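Local coordinates for general negative regulator of transcription subunit 2 (Saccharomyces cerevisiae, PDB 4BY6), which helps hold together the CCR4-NOT core complex, which acts in transcription regulation and is the major cytoplasmic mRNA deadenylase, at residues T55-W60 with S66-R71; Q102-F107 with T122-L127; V169-D172 with E177-Q180. All blocks are in the same frame, centred on the assembly; numbering follows the deposited sequence.

Interaction 1 (T55-W60 with S66-R71); sequences TFQSPW and SEVEPR
T55 meets P70 through its methyl: CG2 lies 4.0 Å from CB of P70, and the two side chains cross obliquely. The backbone oxygen of T55 turns instead to V68, whose CG2 approaches T55 O to 3.8 Å. V68 is the residue of 66-71 that points toward the partner segment, and its CG2, set between its own N and carbonyl carbon (chi1 -67°), is the branch that reaches across. The same methyl comes within 3.9 Å of F56 O, although the F56 side chain leaves its backbone away from 66-71; it packs on a polar side chain of another protein chain. Next along, Q57 extends its side chain to the backbone oxygen of S66. With CG anti to its carbonyl carbon (chi1 -63°) and the chain extended beyond, NE2 is placed 2.5 Å from S66 O, a weak hydrogen bond (N-H...O about 140°) whose length is doubtful at this resolution. The Q57 CG lies 4.4 Å from V68 CG2, so the aliphatic part of the glutamine also flanks the valine. Cutting Q57 back to an alanine is likely to leave S66 O without this donor and to uncover part of V68 CG2. Beyond Q57 the chain turns to other partners, W60 NE1 donating to the backbone of another protein chain, while the side chains of S66 and E67 bond to polar side chains of a third chain. This is an irregular, extended segment pair held between two other protein chains, consistent with the part this subunit plays in complex integrity.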
ATOM      1  N   THR E  55      -5.658  -1.926  -1.194  1.00 61.01           N
ATOM      2  CA  THR E  55      -6.428  -2.431  -0.055  1.00 55.83           C
ATOM      3  C   THR E  55      -5.514  -2.803   1.114  1.00 55.71           C
ATOM      4  O   THR E  55      -5.942  -3.495   2.048  1.00 49.25           O
ATOM      5  CB  THR E  55      -7.283  -3.657  -0.439  1.00 50.08           C
ATOM      6  OG1 THR E  55      -6.639  -4.367  -1.511  1.00 54.81           O
ATOM      7  CG2 THR E  55      -8.629  -3.201  -0.923  1.00 49.51           C
ATOM      8  N   PHE E  56      -4.271  -2.315   1.038  1.00 52.49           N
ATOM      9  CA  PHE E  56      -3.228  -2.489   2.054  1.00 54.86           C
ATOM     10  C   PHE E  56      -3.639  -1.912   3.411  1.00 60.67           C
ATOM     11  O   PHE E  56      -3.795  -0.688   3.573  1.00 63.96           O
ATOM     12  CB  PHE E  56      -1.948  -1.808   1.565  1.00 62.08           C
ATOM     13  CG  PHE E  56      -0.677  -2.272   2.239  1.00 60.26           C
ATOM     14  CD1 PHE E  56      -0.173  -3.540   2.012  1.00 61.21           C
ATOM     15  CD2 PHE E  56       0.052  -1.405   3.032  1.00 55.48           C
ATOM     16  CE1 PHE E  56       1.007  -3.947   2.595  1.00 59.04           C
ATOM     17  CE2 PHE E  56       1.233  -1.807   3.615  1.00 55.73           C
ATOM     18  CZ  PHE E  56       1.711  -3.078   3.393  1.00 57.14           C
ATOM     19  N   GLN E  57      -3.777  -2.789   4.397  1.00 54.84           N
ATOM     20  CA  GLN E  57      -4.253  -2.386   5.711  1.00 55.13           C
ATOM     21  C   GLN E  57      -3.165  -1.706   6.548  1.00 60.36           C
ATOM     22  O   GLN E  57      -3.313  -0.562   6.989  1.00 63.67           O
ATOM     23  CB  GLN E  57      -4.769  -3.618   6.439  1.00 62.90           C
ATOM     24  CG  GLN E  57      -5.957  -4.273   5.764  1.00 69.69           C
ATOM     25  CD  GLN E  57      -6.090  -5.731   6.127  1.00 69.70           C
ATOM     26  OE1 GLN E  57      -5.597  -6.596   5.413  1.00 75.04           O
ATOM     27  NE2 GLN E  57      -6.744  -6.010   7.242  1.00 71.92           N
ATOM     28  N   SER E  58      -2.060  -2.418   6.736  1.00 58.50           N
ATOM     29  CA  SER E  58      -0.966  -1.960   7.572  1.00 57.33           C
ATOM     30  C   SER E  58       0.323  -2.680   7.185  1.00 62.07           C
ATOM     31  O   SER E  58       0.294  -3.759   6.592  1.00 67.89           O
ATOM     32  CB  SER E  58      -1.297  -2.202   9.059  1.00 58.37           C
ATOM     33  OG  SER E  58      -0.287  -1.704   9.930  1.00 63.06           O
ATOM     34  N   PRO E  59       1.466  -2.066   7.495  1.00 63.25           N
ATOM     35  CA  PRO E  59       2.739  -2.760   7.289  1.00 63.50           C
ATOM     36  C   PRO E  59       2.920  -4.003   8.170  1.00 63.68           C
ATOM     37  O   PRO E  59       3.831  -4.787   7.883  1.00 70.01           O
ATOM     38  CB  PRO E  59       3.774  -1.689   7.626  1.00 64.48           C
ATOM     39  CG  PRO E  59       3.084  -0.407   7.333  1.00 65.61           C
ATOM     40  CD  PRO E  59       1.651  -0.619   7.704  1.00 64.98           C
ATOM     41  N   TRP E  60       2.129  -4.168   9.233  1.00 53.57           N
ATOM     42  CA  TRP E  60       2.317  -5.332  10.113  1.00 61.42           C
ATOM     43  C   TRP E  60       1.066  -6.186  10.207  1.00 74.04           C
ATOM     44  O   TRP E  60      -0.054  -5.685  10.107  1.00 74.20           O
ATOM     45  CB  TRP E  60       2.776  -4.891  11.510  1.00 55.73           C
ATOM     46  CG  TRP E  60       3.970  -4.014  11.400  1.00 55.25           C
ATOM     47  CD1 TRP E  60       5.265  -4.413  11.313  1.00 54.58           C
ATOM     48  CD2 TRP E  60       3.979  -2.582  11.306  1.00 59.57           C
ATOM     49  NE1 TRP E  60       6.086  -3.323  11.180  1.00 72.47           N
ATOM     50  CE2 TRP E  60       5.326  -2.186  11.171  1.00 63.48           C
ATOM     51  CE3 TRP E  60       2.978  -1.598  11.324  1.00 56.79           C
ATOM     52  CZ2 TRP E  60       5.707  -0.847  11.064  1.00 57.67           C
ATOM     53  CZ3 TRP E  60       3.354  -0.271  11.207  1.00 56.61           C
ATOM     54  CH2 TRP E  60       4.712   0.092  11.082  1.00 61.27           C
ATOM     55  N   SER E  66      -8.456  -5.527  10.222  1.00 62.47           N
ATOM     56  CA  SER E  66      -9.703  -5.261   9.507  1.00 57.61           C
ATOM     57  C   SER E  66      -9.448  -4.809   8.073  1.00 51.87           C
ATOM     58  O   SER E  66      -8.425  -4.200   7.795  1.00 63.70           O
ATOM     59  CB  SER E  66     -10.524  -4.199  10.243  1.00 67.04           C
ATOM     60  OG  SER E  66      -9.862  -2.946  10.234  1.00 78.93           O
ATOM     61  N   GLU E  67     -10.378  -5.089   7.167  1.00 47.96           N
ATOM     62  CA  GLU E  67     -10.246  -4.628   5.782  1.00 49.31           C
ATOM     63  C   GLU E  67     -10.517  -3.128   5.745  1.00 53.61           C
ATOM     64  O   GLU E  67     -11.165  -2.591   6.642  1.00 63.91           O
ATOM     65  CB  GLU E  67     -11.181  -5.409   4.849  1.00 39.12           C
ATOM     66  CG  GLU E  67     -10.714  -6.867   4.689  1.00 47.04           C
ATOM     67  CD  GLU E  67     -11.677  -7.762   3.938  1.00 58.16           C
ATOM     68  OE1 GLU E  67     -11.801  -7.623   2.699  1.00 63.67           O
ATOM     69  OE2 GLU E  67     -12.315  -8.611   4.605  1.00 63.42           O
ATOM     70  N   VAL E  68      -9.956  -2.430   4.765  1.00 46.10           N
ATOM     71  CA  VAL E  68     -10.107  -0.981   4.734  1.00 41.57           C
ATOM     72  C   VAL E  68     -10.728  -0.579   3.431  1.00 36.23           C
ATOM     73  O   VAL E  68     -10.523  -1.218   2.393  1.00 55.59           O
ATOM     74  CB  VAL E  68      -8.747  -0.225   4.931  1.00 46.10           C
ATOM     75  CG1 VAL E  68      -8.215  -0.461   6.338  1.00 43.50           C
ATOM     76  CG2 VAL E  68      -7.719  -0.666   3.913  1.00 41.68           C
ATOM     77  N   GLU E  69     -11.515   0.478   3.487  1.00 42.84           N
ATOM     78  CA  GLU E  69     -12.241   0.925   2.310  1.00 47.02           C
ATOM     79  C   GLU E  69     -11.295   1.526   1.273  1.00 55.12           C
ATOM     80  O   GLU E  69     -10.579   2.494   1.553  1.00 69.63           O
ATOM     81  CB  GLU E  69     -13.315   1.917   2.736  1.00 55.36           C
ATOM     82  CG  GLU E  69     -14.301   2.316   1.671  1.00 61.75           C
ATOM     83  CD  GLU E  69     -15.362   3.217   2.246  1.00 62.47           C
ATOM     84  OE1 GLU E  69     -16.312   2.669   2.862  1.00 54.60           O
ATOM     85  OE2 GLU E  69     -15.195   4.462   2.144  1.00 63.33           O
ATOM     86  N   PRO E  70     -11.263   0.927   0.079  1.00 47.74           N
ATOM     87  CA  PRO E  70     -10.420   1.426  -1.011  1.00 53.11           C
ATOM     88  C   PRO E  70     -11.018   2.666  -1.658  1.00 63.56           C
ATOM     89  O   PRO E  70     -12.106   3.093  -1.255  1.00 63.86           O
ATOM     90  CB  PRO E  70     -10.407   0.258  -2.000  1.00 44.41           C
ATOM     91  CG  PRO E  70     -11.737  -0.402  -1.782  1.00 45.84           C
ATOM     92  CD  PRO E  70     -11.994  -0.294  -0.296  1.00 42.35           C
ATOM     93  N   ARG E  71     -10.325   3.226  -2.646  1.00 61.00           N
ATOM     94  CA  ARG E  71     -10.917   4.245  -3.493  1.00 49.52           C
ATOM     95  C   ARG E  71     -11.981   3.589  -4.343  1.00 52.00           C
ATOM     96  O   ARG E  71     -11.841   2.431  -4.712  1.00 59.19           O
ATOM     97  CB  ARG E  71      -9.879   4.868  -4.404  1.00 48.67           C
ATOM     98  CG  ARG E  71      -8.749   5.562  -3.721  1.00 56.47           C
ATOM     99  CD  ARG E  71      -7.842   6.227  -4.753  1.00 56.57           C
ATOM    100  NE  ARG E  71      -7.114   5.247  -5.550  1.00 57.44           N
ATOM    101  CZ  ARG E  71      -6.607   5.484  -6.752  1.00 66.89           C
ATOM    102  NH1 ARG E  71      -6.726   6.686  -7.301  1.00 78.21           N
ATOM    103  NH2 ARG E  71      -5.958   4.526  -7.392  1.00 71.14           N
TER

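Interaction 2 (Q102-F107 with T122-L127); sequences QRVALF and TVIQEL
V104 and I124 are brought together by their side-chain torsions. In V104, CG1 stands anti to the backbone N (chi1 176°), which leaves CG2 anti to the carbonyl carbon and facing the other segment; I124 also has CG1 anti to its N (chi1 -168°), and the bend at chi2 (52°) swings CD1 toward the valine. The contact is a small helix-to-helix junction in the helical part of the NOT2/NOT3/NOT5 C-terminal region, joining the short helix 101-104 to the N-terminal part of helix 123-134. It is wholly apolar: V104 CG2 touches I124 CD1 at 3.7 Å and L127 CD1 at 4.1 Å, with L127 CB close behind. Three residues apart, I124 and L127 lie on the same side of the helix and both reach V104 CG2. All three residues are buried, and helix 109-118 helps to enclose them, with L112 against V104 and L115 against I124. From V104 to F107 the chain makes a type I beta turn, closed by a hydrogen bond of 3.0 Å from F107 N to V104 O. One face of the F107 ring meets R103 O, 3.6 Å above the plane over its centre, and the ring also meets two aromatic side chains of another protein chain edge-to-face. On the other segment T122 takes the N-cap position of helix 123-134: its OG1 accepts a weak capping bond, 3.4 Å long, from Q125 N.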
ATOM      1  N   GLN E 102     -45.267  -4.720   4.008  1.00 49.34           N
ATOM      2  CA  GLN E 102     -45.587  -4.993   2.610  1.00 59.41           C
ATOM      3  C   GLN E 102     -44.337  -4.918   1.734  1.00 55.37           C
ATOM      4  O   GLN E 102     -44.150  -5.746   0.841  1.00 57.99           O
ATOM      5  CB  GLN E 102     -46.657  -4.020   2.118  1.00 80.41           C
ATOM      6  CG  GLN E 102     -48.034  -4.239   2.754  1.00108.19           C
ATOM      7  CD  GLN E 102     -48.119  -3.731   4.199  1.00126.42           C
ATOM      8  OE1 GLN E 102     -47.144  -3.202   4.748  1.00130.48           O
ATOM      9  NE2 GLN E 102     -49.289  -3.895   4.818  1.00129.77           N
ATOM     10  N   ARG E 103     -43.460  -3.957   2.002  1.00 44.51           N
ATOM     11  CA  ARG E 103     -42.181  -3.925   1.305  1.00 45.15           C
ATOM     12  C   ARG E 103     -41.255  -5.098   1.676  1.00 48.02           C
ATOM     13  O   ARG E 103     -40.642  -5.717   0.788  1.00 51.01           O
ATOM     14  CB  ARG E 103     -41.469  -2.623   1.591  1.00 43.94           C
ATOM     15  CG  ARG E 103     -41.698  -1.605   0.547  1.00 51.92           C
ATOM     16  CD  ARG E 103     -40.803  -0.439   0.771  1.00 56.95           C
ATOM     17  NE  ARG E 103     -41.030   0.169   2.068  1.00 53.90           N
ATOM     18  CZ  ARG E 103     -40.225   1.077   2.592  1.00 52.11           C
ATOM     19  NH1 ARG E 103     -39.148   1.469   1.914  1.00 52.07           N
ATOM     20  NH2 ARG E 103     -40.499   1.587   3.785  1.00 50.36           N
ATOM     21  N   VAL E 104     -41.169  -5.415   2.972  1.00 31.88           N
ATOM     22  CA  VAL E 104     -40.242  -6.451   3.419  1.00 30.59           C
ATOM     23  C   VAL E 104     -40.655  -7.831   2.871  1.00 37.10           C
ATOM     24  O   VAL E 104     -39.820  -8.655   2.490  1.00 40.75           O
ATOM     25  CB  VAL E 104     -40.142  -6.470   4.941  1.00 28.47           C
ATOM     26  CG1 VAL E 104     -39.258  -7.602   5.413  1.00 32.24           C
ATOM     27  CG2 VAL E 104     -39.568  -5.170   5.423  1.00 31.37           C
ATOM     28  N   ALA E 105     -41.950  -8.050   2.761  1.00 41.53           N
ATOM     29  CA  ALA E 105     -42.465  -9.282   2.188  1.00 44.09           C
ATOM     30  C   ALA E 105     -41.984  -9.567   0.766  1.00 48.58           C
ATOM     31  O   ALA E 105     -42.060 -10.708   0.312  1.00 51.27           O
ATOM     32  CB  ALA E 105     -43.997  -9.243   2.196  1.00 35.73           C
ATOM     33  N   LEU E 106     -41.520  -8.545   0.053  1.00 47.74           N
ATOM     34  CA  LEU E 106     -41.141  -8.732  -1.352  1.00 43.78           C
ATOM     35  C   LEU E 106     -39.742  -9.293  -1.477  1.00 44.06           C
ATOM     36  O   LEU E 106     -39.333  -9.708  -2.551  1.00 51.94           O
ATOM     37  CB  LEU E 106     -41.226  -7.417  -2.124  1.00 43.04           C
ATOM     38  CG  LEU E 106     -42.620  -6.831  -2.256  1.00 39.28           C
ATOM     39  CD1 LEU E 106     -42.501  -5.471  -2.845  1.00 45.02           C
ATOM     40  CD2 LEU E 106     -43.394  -7.708  -3.135  1.00 42.43           C
ATOM     41  N   PHE E 107     -39.011  -9.299  -0.369  1.00 40.29           N
ATOM     42  CA  PHE E 107     -37.611  -9.695  -0.395  1.00 43.81           C
ATOM     43  C   PHE E 107     -37.439 -11.200  -0.233  1.00 44.38           C
ATOM     44  O   PHE E 107     -38.253 -11.860   0.421  1.00 38.08           O
ATOM     45  CB  PHE E 107     -36.838  -8.975   0.709  1.00 38.26           C
ATOM     46  CG  PHE E 107     -36.937  -7.484   0.641  1.00 42.43           C
ATOM     47  CD1 PHE E 107     -37.009  -6.833  -0.589  1.00 43.64           C
ATOM     48  CD2 PHE E 107     -36.926  -6.718   1.803  1.00 38.07           C
ATOM     49  CE1 PHE E 107     -37.081  -5.439  -0.650  1.00 41.55           C
ATOM     50  CE2 PHE E 107     -36.996  -5.324   1.744  1.00 30.97           C
ATOM     51  CZ  PHE E 107     -37.069  -4.692   0.521  1.00 35.06           C
ATOM     52  N   THR E 122     -33.140  -2.200  15.401  1.00 45.88           N
ATOM     53  CA  THR E 122     -33.888  -1.331  14.511  1.00 47.61           C
ATOM     54  C   THR E 122     -35.193  -1.959  14.062  1.00 52.79           C
ATOM     55  O   THR E 122     -35.361  -3.182  14.159  1.00 54.08           O
ATOM     56  CB  THR E 122     -33.092  -1.019  13.248  1.00 44.70           C
ATOM     57  OG1 THR E 122     -32.893  -2.234  12.509  1.00 51.04           O
ATOM     58  CG2 THR E 122     -31.773  -0.430  13.608  1.00 30.04           C
ATOM     59  N   VAL E 123     -36.070  -1.133  13.493  1.00 51.01           N
ATOM     60  CA  VAL E 123     -37.332  -1.602  12.921  1.00 48.31           C
ATOM     61  C   VAL E 123     -37.117  -2.708  11.873  1.00 45.26           C
ATOM     62  O   VAL E 123     -37.834  -3.718  11.864  1.00 44.30           O
ATOM     63  CB  VAL E 123     -38.113  -0.432  12.260  1.00 51.48           C
ATOM     64  CG1 VAL E 123     -39.286  -0.941  11.426  1.00 50.37           C
ATOM     65  CG2 VAL E 123     -38.597   0.538  13.305  1.00 63.27           C
ATOM     66  N   ILE E 124     -36.124  -2.536  11.005  1.00 36.09           N
ATOM     67  CA  ILE E 124     -35.957  -3.492   9.929  1.00 38.04           C
ATOM     68  C   ILE E 124     -35.489  -4.864  10.480  1.00 37.78           C
ATOM     69  O   ILE E 124     -35.854  -5.910   9.951  1.00 37.78           O
ATOM     70  CB  ILE E 124     -34.987  -2.938   8.845  1.00 33.25           C
ATOM     71  CG1 ILE E 124     -35.029  -3.803   7.582  1.00 42.72           C
ATOM     72  CG2 ILE E 124     -33.581  -2.849   9.359  1.00 27.05           C
ATOM     73  CD1 ILE E 124     -36.446  -4.032   7.050  1.00 40.06           C
ATOM     74  N   GLN E 125     -34.747  -4.879  11.581  1.00 44.43           N
ATOM     75  CA  GLN E 125     -34.353  -6.163  12.158  1.00 43.06           C
ATOM     76  C   GLN E 125     -35.597  -6.893  12.676  1.00 48.99           C
ATOM     77  O   GLN E 125     -35.779  -8.086  12.411  1.00 51.72           O
ATOM     78  CB  GLN E 125     -33.328  -5.982  13.281  1.00 37.68           C
ATOM     79  CG  GLN E 125     -32.810  -7.301  13.869  1.00 40.87           C
ATOM     80  CD  GLN E 125     -31.735  -7.113  14.925  1.00 50.52           C
ATOM     81  OE1 GLN E 125     -31.920  -6.403  15.917  1.00 53.78           O
ATOM     82  NE2 GLN E 125     -30.596  -7.745  14.708  1.00 56.42           N
ATOM     83  N   GLU E 126     -36.464  -6.169  13.377  1.00 42.04           N
ATOM     84  CA  GLU E 126     -37.707  -6.752  13.857  1.00 43.17           C
ATOM     85  C   GLU E 126     -38.632  -7.217  12.703  1.00 53.03           C
ATOM     86  O   GLU E 126     -39.298  -8.263  12.791  1.00 55.66           O
ATOM     87  CB  GLU E 126     -38.448  -5.760  14.743  1.00 42.37           C
ATOM     88  CG  GLU E 126     -39.739  -6.307  15.328  1.00 50.58           C
ATOM     89  CD  GLU E 126     -39.504  -7.293  16.463  1.00 56.43           C
ATOM     90  OE1 GLU E 126     -38.362  -7.385  16.972  1.00 58.78           O
ATOM     91  OE2 GLU E 126     -40.465  -7.995  16.829  1.00 60.18           O
ATOM     92  N   LEU E 127     -38.700  -6.436  11.634  1.00 43.90           N
ATOM     93  CA  LEU E 127     -39.582  -6.806  10.548  1.00 46.01           C
ATOM     94  C   LEU E 127     -39.054  -8.059   9.822  1.00 46.84           C
ATOM     95  O   LEU E 127     -39.821  -8.968   9.482  1.00 53.44           O
ATOM     96  CB  LEU E 127     -39.762  -5.629   9.590  1.00 46.52           C
ATOM     97  CG  LEU E 127     -40.619  -4.452  10.087  1.00 47.87           C
ATOM     98  CD1 LEU E 127     -40.892  -3.510   8.946  1.00 46.79           C
ATOM     99  CD2 LEU E 127     -41.944  -4.881  10.720  1.00 47.43           C
TER

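Interaction 3 (V169-D172 with E177-Q180)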
ATOM      1  N   VAL E 169     -31.996 -27.049   8.018  1.00 35.37           N
ATOM      2  CA  VAL E 169     -31.171 -26.273   7.119  1.00 42.86           C
ATOM      3  C   VAL E 169     -30.841 -25.010   7.882  1.00 48.30           C
ATOM      4  O   VAL E 169     -31.754 -24.262   8.248  1.00 47.97           O
ATOM      5  CB  VAL E 169     -31.906 -25.948   5.782  1.00 43.01           C
ATOM      6  CG1 VAL E 169     -31.018 -25.174   4.843  1.00 43.27           C
ATOM      7  CG2 VAL E 169     -32.356 -27.195   5.129  1.00 33.77           C
ATOM      8  N   PHE E 170     -29.554 -24.821   8.178  1.00 53.24           N
ATOM      9  CA  PHE E 170     -29.041 -23.636   8.878  1.00 47.26           C
ATOM     10  C   PHE E 170     -28.519 -22.579   7.900  1.00 47.82           C
ATOM     11  O   PHE E 170     -27.862 -22.915   6.915  1.00 47.66           O
ATOM     12  CB  PHE E 170     -27.907 -24.025   9.816  1.00 44.51           C
ATOM     13  CG  PHE E 170     -28.331 -24.789  11.032  1.00 46.25           C
ATOM     14  CD1 PHE E 170     -28.589 -26.148  10.971  1.00 51.21           C
ATOM     15  CD2 PHE E 170     -28.424 -24.150  12.258  1.00 43.34           C
ATOM     16  CE1 PHE E 170     -28.962 -26.854  12.125  1.00 51.79           C
ATOM     17  CE2 PHE E 170     -28.792 -24.848  13.400  1.00 46.30           C
ATOM     18  CZ  PHE E 170     -29.064 -26.197  13.335  1.00 44.95           C
ATOM     19  N   PHE E 171     -28.763 -21.300   8.156  1.00 42.46           N
ATOM     20  CA  PHE E 171     -28.128 -20.317   7.287  1.00 41.27           C
ATOM     21  C   PHE E 171     -26.844 -19.796   7.915  1.00 43.25           C
ATOM     22  O   PHE E 171     -26.841 -19.327   9.052  1.00 52.13           O
ATOM     23  CB  PHE E 171     -29.076 -19.155   6.942  1.00 38.99           C
ATOM     24  CG  PHE E 171     -28.461 -18.142   6.013  1.00 38.20           C
ATOM     25  CD1 PHE E 171     -28.272 -18.441   4.664  1.00 39.09           C
ATOM     26  CD2 PHE E 171     -28.044 -16.900   6.487  1.00 30.47           C
ATOM     27  CE1 PHE E 171     -27.679 -17.512   3.801  1.00 39.48           C
ATOM     28  CE2 PHE E 171     -27.464 -15.965   5.627  1.00 38.00           C
ATOM     29  CZ  PHE E 171     -27.279 -16.274   4.278  1.00 41.58           C
ATOM     30  N   ASP E 172     -25.770 -19.879   7.136  1.00 41.75           N
ATOM     31  CA  ASP E 172     -24.431 -19.428   7.503  1.00 44.89           C
ATOM     32  C   ASP E 172     -24.127 -18.128   6.772  1.00 46.78           C
ATOM     33  O   ASP E 172     -23.810 -18.139   5.577  1.00 48.75           O
ATOM     34  CB  ASP E 172     -23.402 -20.511   7.138  1.00 50.64           C
ATOM     35  CG  ASP E 172     -21.965 -20.176   7.567  1.00 59.58           C
ATOM     36  OD1 ASP E 172     -21.643 -19.009   7.918  1.00 65.39           O
ATOM     37  OD2 ASP E 172     -21.142 -21.121   7.528  1.00 59.33           O
ATOM     38  N   GLU E 177     -24.537 -19.478   2.701  1.00 38.97           N
ATOM     39  CA  GLU E 177     -24.920 -20.797   2.258  1.00 37.10           C
ATOM     40  C   GLU E 177     -25.964 -21.344   3.196  1.00 51.58           C
ATOM     41  O   GLU E 177     -25.926 -21.063   4.404  1.00 53.66           O
ATOM     42  CB  GLU E 177     -23.732 -21.738   2.253  1.00 44.62           C
ATOM     43  CG  GLU E 177     -22.835 -21.627   1.081  1.00 68.55           C
ATOM     44  CD  GLU E 177     -21.755 -22.669   1.165  1.00 87.66           C
ATOM     45  OE1 GLU E 177     -21.714 -23.373   2.203  1.00 80.47           O
ATOM     46  OE2 GLU E 177     -20.963 -22.785   0.204  1.00104.41           O
ATOM     47  N   LYS E 178     -26.878 -22.141   2.646  1.00 52.42           N
ATOM     48  CA  LYS E 178     -27.758 -22.960   3.461  1.00 50.54           C
ATOM     49  C   LYS E 178     -27.006 -24.258   3.690  1.00 54.62           C
ATOM     50  O   LYS E 178     -26.311 -24.729   2.798  1.00 61.20           O
ATOM     51  CB  LYS E 178     -29.103 -23.182   2.785  1.00 52.94           C
ATOM     52  CG  LYS E 178     -29.881 -21.906   2.546  1.00 53.55           C
ATOM     53  CD  LYS E 178     -31.227 -22.214   1.949  1.00 59.83           C
ATOM     54  CE  LYS E 178     -31.944 -20.931   1.584  1.00 75.11           C
ATOM     55  NZ  LYS E 178     -33.387 -21.167   1.292  1.00 84.06           N
ATOM     56  N   CYS E 179     -27.073 -24.784   4.904  1.00 56.78           N
ATOM     57  CA  CYS E 179     -26.286 -25.947   5.277  1.00 60.77           C
ATOM     58  C   CYS E 179     -27.175 -26.969   6.004  1.00 63.41           C
ATOM     59  O   CYS E 179     -27.701 -26.680   7.084  1.00 63.20           O
ATOM     60  CB  CYS E 179     -25.091 -25.519   6.149  1.00 53.28           C
ATOM     61  SG  CYS E 179     -24.125 -26.893   6.868  1.00106.90           S
ATOM     62  N   GLN E 180     -27.360 -28.149   5.411  1.00 59.30           N
ATOM     63  CA  GLN E 180     -28.189 -29.171   6.043  1.00 49.10           C
ATOM     64  C   GLN E 180     -27.430 -29.894   7.170  1.00 49.58           C
ATOM     65  O   GLN E 180     -26.221 -30.143   7.080  1.00 50.81           O
ATOM     66  CB  GLN E 180     -28.703 -30.160   5.006  1.00 47.00           C
ATOM     67  CG  GLN E 180     -28.260 -31.608   5.241  1.00 70.34           C
ATOM     68  CD  GLN E 180     -29.162 -32.353   6.214  1.00 79.54           C
ATOM     69  OE1 GLN E 180     -28.716 -33.253   6.942  1.00 72.40           O
ATOM     70  NE2 GLN E 180     -30.442 -31.979   6.230  1.00 85.79           N
TER
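K178 lies diagonally across from V169 on one face of an antiparallel pair of strands, and its side chain can be followed from the backbone outward. CB rests against V169 CG1 at 3.4 Å. CG, anti to its own carbonyl carbon (chi1 -62°), is 4.2 Å from that methyl and also sits at the edge of the F171 ring, near the ring plane. CD is 4.1 Å from V169 CG1; past it the extended chain carries CE and NZ away from the partner strand. The two backbones are joined by four hydrogen bonds. F170 and C179 form one hydrogen-bonded pair, F170 N donating to C179 O at 2.8 Å and C179 N returning to F170 O. D172 and E177 form the other: D172 N to E177 O is nearly straight (174°), whereas E177 N to D172 O is longer, 3.3 Å. D172 and E177 find their side-chain partners outside the two segments, in R175 and in a basic side chain of another protein chain. The arrangement is a beta hairpin. Strand 163-172 pairs on its other edge with strand 145-149, through backbone bonds of V169 with T148 and F171 with W146, and helix 109-118 packs against it, with F113 stacked on the F171 ring.

Overall arrangement
The three contacts follow one another along the chain without interleaving, all within the NOT2/NOT3/NOT5 C-terminal region. Interaction 1 stands apart, its centre about 33 Å from that of interaction 2 and 31 Å from that of interaction 3, in a long irregular section between helices 35-40 and 101-104. Interactions 2 and 3 are closer, about 21 Å between centres and 11 Å between nearest atoms, and helix 109-118 is their shared neighbour, touching both. The chain thus passes from an extended arm held by other proteins into a compact helical and sheet-forming body, which is consistent with a subunit required for the integrity of the complex.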